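Local coordinates for possible thiamine biosynthesis enzyme (Candida albicans, PDB 2X7Q), which is of unknown function but has the fold of periplasmic binding proteins, so it may bind a small solute, perhaps one related to thiamine, at residues 121-124 and 125-128; 136-140 and 141-145. The protein carries 1 engineered substitution. One frame throughout, in Å; residues are numbered along the deposited sequence. Where two conformers were deposited one is given.

In the fold
Contact 1 and contact 2 lie at the two ends of the helix of one beta-alpha-beta unit: residues 121-128 lead from strand 120-123 into helix 129-141, and the later contact leads out of that helix towards strand 148-151, which runs parallel beside the first strand. Their centres are about 16 Å apart and their nearest atoms about 7 Å, so they are joined through the helix and do not touch. Contact 1 caps the start of the helix; contact 2 closes its end. In proteins of this fold the ligand cleft is commonly lined by loops at such helix starts, so contact 1 is the likelier of the two to lie near a solute, although no bound solute marks the site here.

Contact 1. Residues 121-124 and 125-128; sequences IGVS and RIGS
Val123 ends the strand by laying CG2 alongside the peptide of Arg125, 3.8 Å from Arg125 O. The same methyl reaches the tip of Ile126, where CD1 lies 4.3 Å from Val123 CG2, a loose apolar touch made after the chain has bent. Ser124 comes next, outside the strand. Its hydroxyl stands between its own backbone N and carbonyl carbon (chi1 59°), which turns OG towards the following turn, 3.2 Å from Ser128 OG.

The turn facing Val123 and Ser124 is a type II beta turn from Arg125 to Ser128, with Gly127 taking the positive phi at its third position. Arg125 O is gripped twice by Ser128: OG donates to it at 2.7 Å, with the donor tilted 15° from the carbonyl plane, and the backbone N donates at 3.3 Å. Ser128 CB lies over one face of the Arg125 guanidinium in one of two conformers, a doubtful placement. Ser128 is also the N-cap of helix 129-141, its OG bonding Ser130 OG and, weakly, Tyr131 N. Strand 120-123 itself lies between strands 148-151 and 173-177 in the sheet, while helix 129-141 packs over Val123 through Ser130 and Tyr131, and Phe149 from strand 148-151 touches Val123 as well.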
ATOM      1  N   ILE A 121      -3.704   2.015  20.799  1.00 11.57           N
ATOM      2  CA  ILE A 121      -3.792   2.106  19.346  1.00 11.80           C
ATOM      3  C   ILE A 121      -4.261   0.799  18.717  1.00 11.83           C
ATOM      4  O   ILE A 121      -3.601  -0.232  18.843  1.00 12.38           O
ATOM      5  CB  ILE A 121      -2.437   2.500  18.726  1.00 11.90           C
ATOM      6  CG1 ILE A 121      -1.963   3.841  19.292  1.00 12.74           C
ATOM      7  CG2 ILE A 121      -2.544   2.565  17.211  1.00 11.40           C
ATOM      8  CD1 ILE A 121      -2.931   4.980  19.058  1.00 12.99           C
ATOM      9  N   GLY A 122      -5.401   0.850  18.035  1.00 10.84           N
ATOM     10  CA  GLY A 122      -5.931  -0.315  17.353  1.00 11.12           C
ATOM     11  C   GLY A 122      -5.328  -0.472  15.971  1.00 10.38           C
ATOM     12  O   GLY A 122      -5.289   0.480  15.188  1.00  9.47           O
ATOM     13  N   VAL A 123      -4.851  -1.675  15.675  1.00 10.14           N
ATOM     14  CA  VAL A 123      -4.256  -1.959  14.376  1.00 10.94           C
ATOM     15  C   VAL A 123      -4.813  -3.257  13.809  1.00 11.56           C
ATOM     16  O   VAL A 123      -5.197  -4.151  14.558  1.00 12.33           O
ATOM     17  CB  VAL A 123      -2.723  -2.070  14.465  1.00 10.93           C
ATOM     18  CG1 VAL A 123      -2.124  -0.781  15.002  1.00 11.18           C
ATOM     19  CG2 VAL A 123      -2.327  -3.254  15.335  1.00 11.62           C
ATOM     20  N   SER A 124      -4.866  -3.352  12.486  1.00 12.21           N
ATOM     21  CA  SER A 124      -5.286  -4.582  11.832  1.00 12.88           C
ATOM     22  C   SER A 124      -4.332  -5.704  12.220  1.00 13.77           C
ATOM     23  O   SER A 124      -4.756  -6.755  12.691  1.00 14.17           O
ATOM     24  CB  SER A 124      -5.308  -4.400  10.314  1.00 14.04           C
ATOM     25  OG  SER A 124      -4.033  -4.023   9.819  1.00 13.72           O
ATOM     26  N   ARG A 125      -3.040  -5.461  12.027  1.00 13.35           N
ATOM     27  CA  ARG A 125      -2.005  -6.430  12.372  0.60 14.39           C
ATOM     28  C   ARG A 125      -0.708  -5.708  12.713  1.00 14.32           C
ATOM     29  O   ARG A 125      -0.498  -4.564  12.306  1.00 13.08           O
ATOM     30  CB  ARG A 125      -1.781  -7.396  11.204  0.60 15.33           C
ATOM     31  CG  ARG A 125      -1.128  -6.737  10.006  0.60 15.90           C
ATOM     32  CD  ARG A 125      -1.281  -7.568   8.742  0.60 16.54           C
ATOM     33  NE  ARG A 125      -0.752  -6.854   7.588  0.60 17.77           N
ATOM     34  CZ  ARG A 125      -1.425  -5.928   6.913  0.60 17.32           C
ATOM     35  NH1 ARG A 125      -2.660  -5.611   7.272  0.60 17.03           N
ATOM     36  NH2 ARG A 125      -0.860  -5.319   5.878  0.60 16.78           N
ATOM     37  N   ILE A 126       0.164  -6.386  13.451  1.00 14.73           N
ATOM     38  CA  ILE A 126       1.461  -5.817  13.790  1.00 13.88           C
ATOM     39  C   ILE A 126       2.331  -5.726  12.541  1.00 14.16           C
ATOM     40  O   ILE A 126       2.497  -6.709  11.821  1.00 15.75           O
ATOM     41  CB  ILE A 126       2.194  -6.651  14.857  1.00 14.01           C
ATOM     42  CG1 ILE A 126       1.365  -6.730  16.137  1.00 14.62           C
ATOM     43  CG2 ILE A 126       3.563  -6.057  15.152  1.00 14.26           C
ATOM     44  CD1 ILE A 126       1.144  -5.394  16.811  1.00 13.51           C
ATOM     45  N   GLY A 127       2.882  -4.543  12.285  1.00 12.93           N
ATOM     46  CA  GLY A 127       3.743  -4.338  11.133  1.00 13.84           C
ATOM     47  C   GLY A 127       3.012  -3.779   9.929  1.00 13.87           C
ATOM     48  O   GLY A 127       3.631  -3.477   8.912  1.00 14.47           O
ATOM     49  N   SER A 128       1.695  -3.642  10.044  1.00 13.25           N
ATOM     50  CA  SER A 128       0.887  -3.099   8.960  1.00 13.61           C
ATOM     51  C   SER A 128       1.062  -1.593   8.849  1.00 12.92           C
ATOM     52  O   SER A 128       1.800  -0.990   9.624  1.00 11.92           O
ATOM     53  CB  SER A 128      -0.586  -3.426   9.175  1.00 13.37           C
ATOM     54  OG  SER A 128      -1.092  -2.782  10.325  1.00 12.19           O
TER

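Contact 2. Residues 136-140 and 141-145; sequences VLAHQ and LGVPS
The flat peptide groups at the helix end present the carbonyls of Leu137, Ala138 and His139 to the N-H groups of Leu141, Gly142 and Val143. Leu137 O takes Leu141 N nearly along the C=O axis at 3.0 Å, the last i to i+4 bond of the helix that is not weak. Ala138 O is shared more loosely: Val143 N approaches it at 3.2 Å, and Leu141 N and Gly142 N also lean towards it, all three bonds weak and well bent. A further weak bond, 3.3 Å long, runs from Gly142 N to His139 O. Val143 O lies 2.9 Å from Ala138 O, two acceptors brought close by the turn, with no hydrogen bond between them.

Side chains pack around this backbone. Leu137 and Leu141 cross obliquely, with Leu137 CG 3.7 Å from Leu141 CD2. Leu137 holds CG anti to its backbone N (chi1 177°), bringing that branch point and CD1 against the methyls of Leu141, which also pass close to Leu137 O. On the other flank Ala138 CB meets the returning loop at Ser145 CA, 3.8 Å away, and Val143 CG2 comes to 3.6 Å from Ala138 O. Lys116 touches both Leu141 and Val143 from a preceding loop, and Phe146 packs on Ala138.

Gly142, with phi 90°, supplies the positive backbone angle that turns the chain out of the helix. It is the C-prime residue of a Schellman motif, defined by Val143 N to Ala138 O and Gly142 N to His139 O, which here ends the helix of a beta-alpha-beta unit.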
ATOM      1  N   VAL A 136       5.121   7.057  13.037  1.00 11.92           N
ATOM      2  CA  VAL A 136       5.392   8.265  12.267  1.00 12.54           C
ATOM      3  C   VAL A 136       4.577   9.439  12.805  1.00 13.21           C
ATOM      4  O   VAL A 136       5.096  10.542  12.968  1.00 13.86           O
ATOM      5  CB  VAL A 136       5.086   8.054  10.770  1.00 12.94           C
ATOM      6  CG1 VAL A 136       5.251   9.352   9.997  1.00 12.67           C
ATOM      7  CG2 VAL A 136       5.980   6.966  10.194  1.00 12.77           C
ATOM      8  N   LEU A 137       3.302   9.188  13.089  1.00 13.39           N
ATOM      9  CA  LEU A 137       2.418  10.203  13.650  1.00 12.22           C
ATOM     10  C   LEU A 137       2.905  10.671  15.016  1.00 14.26           C
ATOM     11  O   LEU A 137       2.951  11.867  15.289  1.00 14.05           O
ATOM     12  CB  LEU A 137       0.994   9.660  13.764  1.00 12.89           C
ATOM     13  CG  LEU A 137      -0.021  10.602  14.410  1.00 13.31           C
ATOM     14  CD1 LEU A 137      -0.142  11.886  13.604  1.00 13.72           C
ATOM     15  CD2 LEU A 137      -1.373   9.925  14.558  1.00 12.60           C
ATOM     16  N   ALA A 138       3.269   9.718  15.867  1.00 14.36           N
ATOM     17  CA  ALA A 138       3.777  10.028  17.196  1.00 14.38           C
ATOM     18  C   ALA A 138       4.993  10.955  17.140  1.00 14.92           C
ATOM     19  O   ALA A 138       5.105  11.880  17.939  1.00 15.33           O
ATOM     20  CB  ALA A 138       4.111   8.739  17.949  1.00 14.95           C
ATOM     21  N   HIS A 139       5.907  10.702  16.207  1.00 15.45           N
ATOM     22  CA  HIS A 139       7.114  11.520  16.079  1.00 15.93           C
ATOM     23  C   HIS A 139       6.794  12.951  15.647  1.00 15.98           C
ATOM     24  O   HIS A 139       7.408  13.899  16.129  1.00 17.34           O
ATOM     25  CB  HIS A 139       8.114  10.871  15.113  1.00 16.09           C
ATOM     26  CG  HIS A 139       9.403  11.613  14.977  1.00 17.26           C
ATOM     27  ND1 HIS A 139      10.439  11.497  15.892  1.00 20.81           N
ATOM     28  CD2 HIS A 139       9.849  12.472  14.031  1.00 18.56           C
ATOM     29  CE1 HIS A 139      11.444  12.252  15.516  1.00 20.55           C
ATOM     30  NE2 HIS A 139      11.115  12.860  14.382  1.00 20.13           N
ATOM     31  N   GLN A 140       5.825  13.103  14.748  1.00 15.89           N
ATOM     32  CA  GLN A 140       5.418  14.418  14.270  0.53 15.74           C
ATOM     33  C   GLN A 140       4.665  15.191  15.349  1.00 16.07           C
ATOM     34  O   GLN A 140       4.689  16.418  15.378  1.00 16.54           O
ATOM     35  CB  GLN A 140       4.545  14.280  13.024  0.53 15.84           C
ATOM     36  CG  GLN A 140       4.052  15.597  12.462  0.53 16.65           C
ATOM     37  CD  GLN A 140       3.022  15.407  11.374  0.53 17.69           C
ATOM     38  OE1 GLN A 140       3.327  14.891  10.300  0.53 18.98           O
ATOM     39  NE2 GLN A 140       1.791  15.827  11.644  0.53 17.96           N
ATOM     40  N   LEU A 141       3.994  14.460  16.234  1.00 14.74           N
ATOM     41  CA  LEU A 141       3.225  15.065  17.316  1.00 16.27           C
ATOM     42  C   LEU A 141       4.129  15.550  18.442  1.00 16.92           C
ATOM     43  O   LEU A 141       3.744  16.416  19.226  1.00 18.00           O
ATOM     44  CB  LEU A 141       2.197  14.070  17.859  1.00 16.64           C
ATOM     45  CG  LEU A 141       0.772  14.199  17.317  1.00 15.62           C
ATOM     46  CD1 LEU A 141       0.779  14.728  15.896  1.00 16.94           C
ATOM     47  CD2 LEU A 141       0.053  12.861  17.390  1.00 16.22           C
ATOM     48  N   GLY A 142       5.335  14.995  18.511  1.00 16.06           N
ATOM     49  CA  GLY A 142       6.287  15.370  19.540  1.00 18.15           C
ATOM     50  C   GLY A 142       6.152  14.516  20.783  1.00 18.06           C
ATOM     51  O   GLY A 142       6.817  14.755  21.790  1.00 20.45           O
ATOM     52  N   VAL A 143       5.283  13.515  20.707  1.00 16.99           N
ATOM     53  CA  VAL A 143       5.063  12.606  21.823  1.00 18.12           C
ATOM     54  C   VAL A 143       5.816  11.299  21.598  1.00 18.19           C
ATOM     55  O   VAL A 143       6.148  10.959  20.463  1.00 17.26           O
ATOM     56  CB  VAL A 143       3.563  12.312  22.018  1.00 17.43           C
ATOM     57  CG1 VAL A 143       2.803  13.601  22.285  1.00 17.62           C
ATOM     58  CG2 VAL A 143       2.997  11.596  20.800  1.00 17.22           C
ATOM     59  N   PRO A 144       6.099  10.562  22.684  1.00 19.15           N
ATOM     60  CA  PRO A 144       6.777   9.267  22.559  1.00 18.19           C
ATOM     61  C   PRO A 144       5.900   8.257  21.826  1.00 18.50           C
ATOM     62  O   PRO A 144       4.674   8.327  21.923  1.00 18.49           O
ATOM     63  CB  PRO A 144       6.975   8.836  24.017  1.00 18.67           C
ATOM     64  CG  PRO A 144       5.919   9.568  24.778  1.00 18.80           C
ATOM     65  CD  PRO A 144       5.791  10.893  24.085  1.00 18.68           C
ATOM     66  N   SER A 145       6.524   7.335  21.101  1.00 18.07           N
ATOM     67  CA  SER A 145       5.793   6.318  20.353  1.00 16.88           C
ATOM     68  C   SER A 145       4.869   5.512  21.255  1.00 18.14           C
ATOM     69  O   SER A 145       5.153   5.326  22.438  1.00 18.04           O
ATOM     70  CB  SER A 145       6.766   5.386  19.639  1.00 17.82           C
ATOM     71  OG  SER A 145       7.590   4.703  20.563  1.00 20.13           O
TER